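Local coordinates for bilirubin-inducible fluorescent protein UnaG (Anguilla japonica, PDB 4I3B) that binds unconjugated bilirubin with high affinity inside a beta-barrel and then fluoresces green on excitation, whereas the apoprotein is dark, at residues A26-E29 against L30-G34. Residues are numbered along the deposited sequence; the frame is centred on the assembly and turned at random.
With BLR (3-[5-[(Z)-(4-ethenyl-3-methyl-5-oxidanylidene-pyrrol-2-ylidene)methyl]-2-[[5-[(Z)-(3-ethenyl-4-methyl-5-oxidanylidene-pyrrol-2-ylidene)methyl]-3-(3-hydroxy-3-oxopropyl)-4-methyl-1H-pyrrol-2-yl]methyl]-4-methyl-1H-pyrrol-3-yl]propanoic acid), chain G.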
# COMPACT_ATOMS: atom_id res chain seq x y z
N ALA A 26 8.57 -5.96 -10.51
CA ALA A 26 7.95 -5.07 -11.48
C ALA A 26 8.94 -4.84 -12.60
O ALA A 26 10.15 -4.71 -12.36
CB ALA A 26 7.60 -3.74 -10.82
N PRO A 27 8.43 -4.73 -13.83
CA PRO A 27 9.27 -4.30 -14.95
C PRO A 27 9.84 -2.89 -14.75
O PRO A 27 9.27 -2.07 -14.03
CB PRO A 27 8.32 -4.35 -16.15
CG PRO A 27 6.95 -4.32 -15.58
CD PRO A 27 7.03 -4.95 -14.22
N LYS A 28 10.98 -2.62 -15.37
CA LYS A 28 11.65 -1.33 -15.19
C LYS A 28 10.77 -0.11 -15.49
O LYS A 28 10.83 0.88 -14.75
CB LYS A 28 12.93 -1.25 -16.01
CG LYS A 28 13.72 0.03 -15.71
CD LYS A 28 15.08 0.07 -16.37
CE LYS A 28 15.81 1.38 -16.03
NZ LYS A 28 15.78 1.70 -14.57
N GLU A 29 9.98 -0.18 -16.55
CA GLU A 29 9.06 0.91 -16.89
C GLU A 29 8.15 1.23 -15.72
O GLU A 29 7.94 2.40 -15.40
CB GLU A 29 8.20 0.51 -18.12
CG GLU A 29 6.89 1.31 -18.30
CD GLU A 29 5.87 0.59 -19.18
OE1 GLU A 29 4.66 0.93 -19.12
OE2 GLU A 29 6.28 -0.31 -19.96
N LEU A 30 7.57 0.20 -15.12
CA LEU A 30 6.63 0.37 -14.00
C LEU A 30 7.32 0.68 -12.69
O LEU A 30 6.75 1.35 -11.83
CB LEU A 30 5.76 -0.89 -13.85
CG LEU A 30 4.80 -1.11 -15.02
CD1 LEU A 30 3.95 -2.32 -14.72
CD2 LEU A 30 3.96 0.13 -15.30
N SER A 31 8.55 0.21 -12.48
CA SER A 31 9.20 0.54 -11.22
C SER A 31 9.62 2.00 -11.28
O SER A 31 9.42 2.73 -10.30
CB SER A 31 10.36 -0.40 -10.88
OG SER A 31 11.36 -0.46 -11.88
N ASP A 32 10.18 2.43 -12.41
CA ASP A 32 10.55 3.84 -12.54
C ASP A 32 9.30 4.73 -12.56
O ASP A 32 9.27 5.81 -11.95
CB ASP A 32 11.36 4.08 -13.81
CG ASP A 32 12.77 3.50 -13.73
OD1 ASP A 32 13.23 3.14 -12.63
OD2 ASP A 32 13.41 3.41 -14.79
N GLY A 33 8.26 4.29 -13.26
CA GLY A 33 7.00 5.02 -13.25
C GLY A 33 6.42 5.11 -11.85
O GLY A 33 6.05 6.19 -11.38
N GLY A 34 6.34 3.97 -11.17
CA GLY A 34 5.83 3.94 -9.81
C GLY A 34 6.59 4.87 -8.88
O GLY A 34 6.01 5.57 -8.04
CHA BLR G . -0.43 2.57 -3.42
NA BLR G . -1.78 1.53 -1.55
C1A BLR G . -1.47 1.61 -2.87
C2A BLR G . -2.16 0.62 -3.56
C3A BLR G . -2.89 -0.08 -2.60
C4A BLR G . -2.65 0.50 -1.37
CMA BLR G . -3.80 -1.25 -2.86
CAA BLR G . -2.12 0.39 -5.03
CBA BLR G . -1.27 -0.76 -5.42
CGA BLR G . -1.26 -1.03 -6.88
O1A BLR G . -1.49 -0.11 -7.72
O2A BLR G . -1.04 -2.24 -7.23
CHB BLR G . -3.25 0.05 -0.10
NB BLR G . -2.82 2.01 1.32
C1B BLR G . -3.35 0.72 1.09
C2B BLR G . -3.93 0.26 2.29
C3B BLR G . -3.85 1.14 3.22
C4B BLR G . -3.10 2.39 2.77
CMB BLR G . -4.59 -1.10 2.40
OB BLR G . -2.80 3.41 3.27
CAB BLR G . -4.36 1.05 4.61
CBB BLR G . -4.22 2.03 5.55
NC BLR G . 1.83 2.15 -8.17
C1C BLR G . 1.90 2.42 -9.68
C2C BLR G . 2.66 1.23 -10.14
C3C BLR G . 2.95 0.44 -9.17
C4C BLR G . 2.49 0.90 -7.95
CMC BLR G . 2.94 1.05 -11.60
OC BLR G . 1.46 3.39 -10.25
CAC BLR G . 3.65 -0.85 -9.27
CBC BLR G . 4.68 -1.07 -10.13
CHD BLR G . 2.62 0.33 -6.72
ND BLR G . 1.02 1.70 -5.26
C1D BLR G . 1.96 0.76 -5.48
C2D BLR G . 2.24 0.14 -4.17
C3D BLR G . 1.47 0.76 -3.22
C4D BLR G . 0.63 1.76 -3.89
CMD BLR G . 3.25 -0.94 -3.99
CAD BLR G . 1.44 0.40 -1.76
CBD BLR G . 2.27 1.39 -0.96
CGD BLR G . 1.49 2.61 -0.64
O1D BLR G . 1.92 3.71 -1.03
O2D BLR G . 0.44 2.56 0.03
O HOH W 1 12.24 -3.02 -12.24
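Pro27 and Leu30 meet at the start of helix 28-36. The leucine slants across the proline ring, with its CD1 3.7 Å from Pro27 CG. CG of Leu30 stands beside the backbone N (chi1 -67°), near the ring, and CD1 continues extended from it. The other methyl, CD2, is 3.9 Å from the bilirubin methyl CMC. Leu30 thus bridges helix start and ligand, and also touches Arg82. With an alanine here both methyls go, and the Pro27 ring and the bilirubin methyl would probably lose the apolar group they share. Ala26 CB adds a looser contact, 4.0 Å from the vinyl carbon CBC of bilirubin.

Another face of the turn is polar. Lys28 NZ forms an i to i+4 salt bridge with Asp32 OD2 at 2.9 Å. It takes the syn lone pair of OD2. The lysine chain slants across the carboxylate, extended until it bends at its last torsion (chi4 48°), which brings NZ round to OD2. CE is also close to OD2. The bridge lies at the surface.

Pro27 holds the N-cap position, and its O accepts Ser31 N at 2.8 Å. The Asp32 N to Lys28 O bond follows, nearly straight at the hydrogen (169°), then Gly33 N to Glu29 O. In the modelled conformer of Ser31, one of two, a water that donates to Ala26 O is also hydrogen-bonded to OG. Helix 28-36, with helix 17-23, forms the helix-turn-helix lid at the mouth of the barrel, as in fatty-acid binding proteins, and from it Leu30 lines the bilirubin pocket.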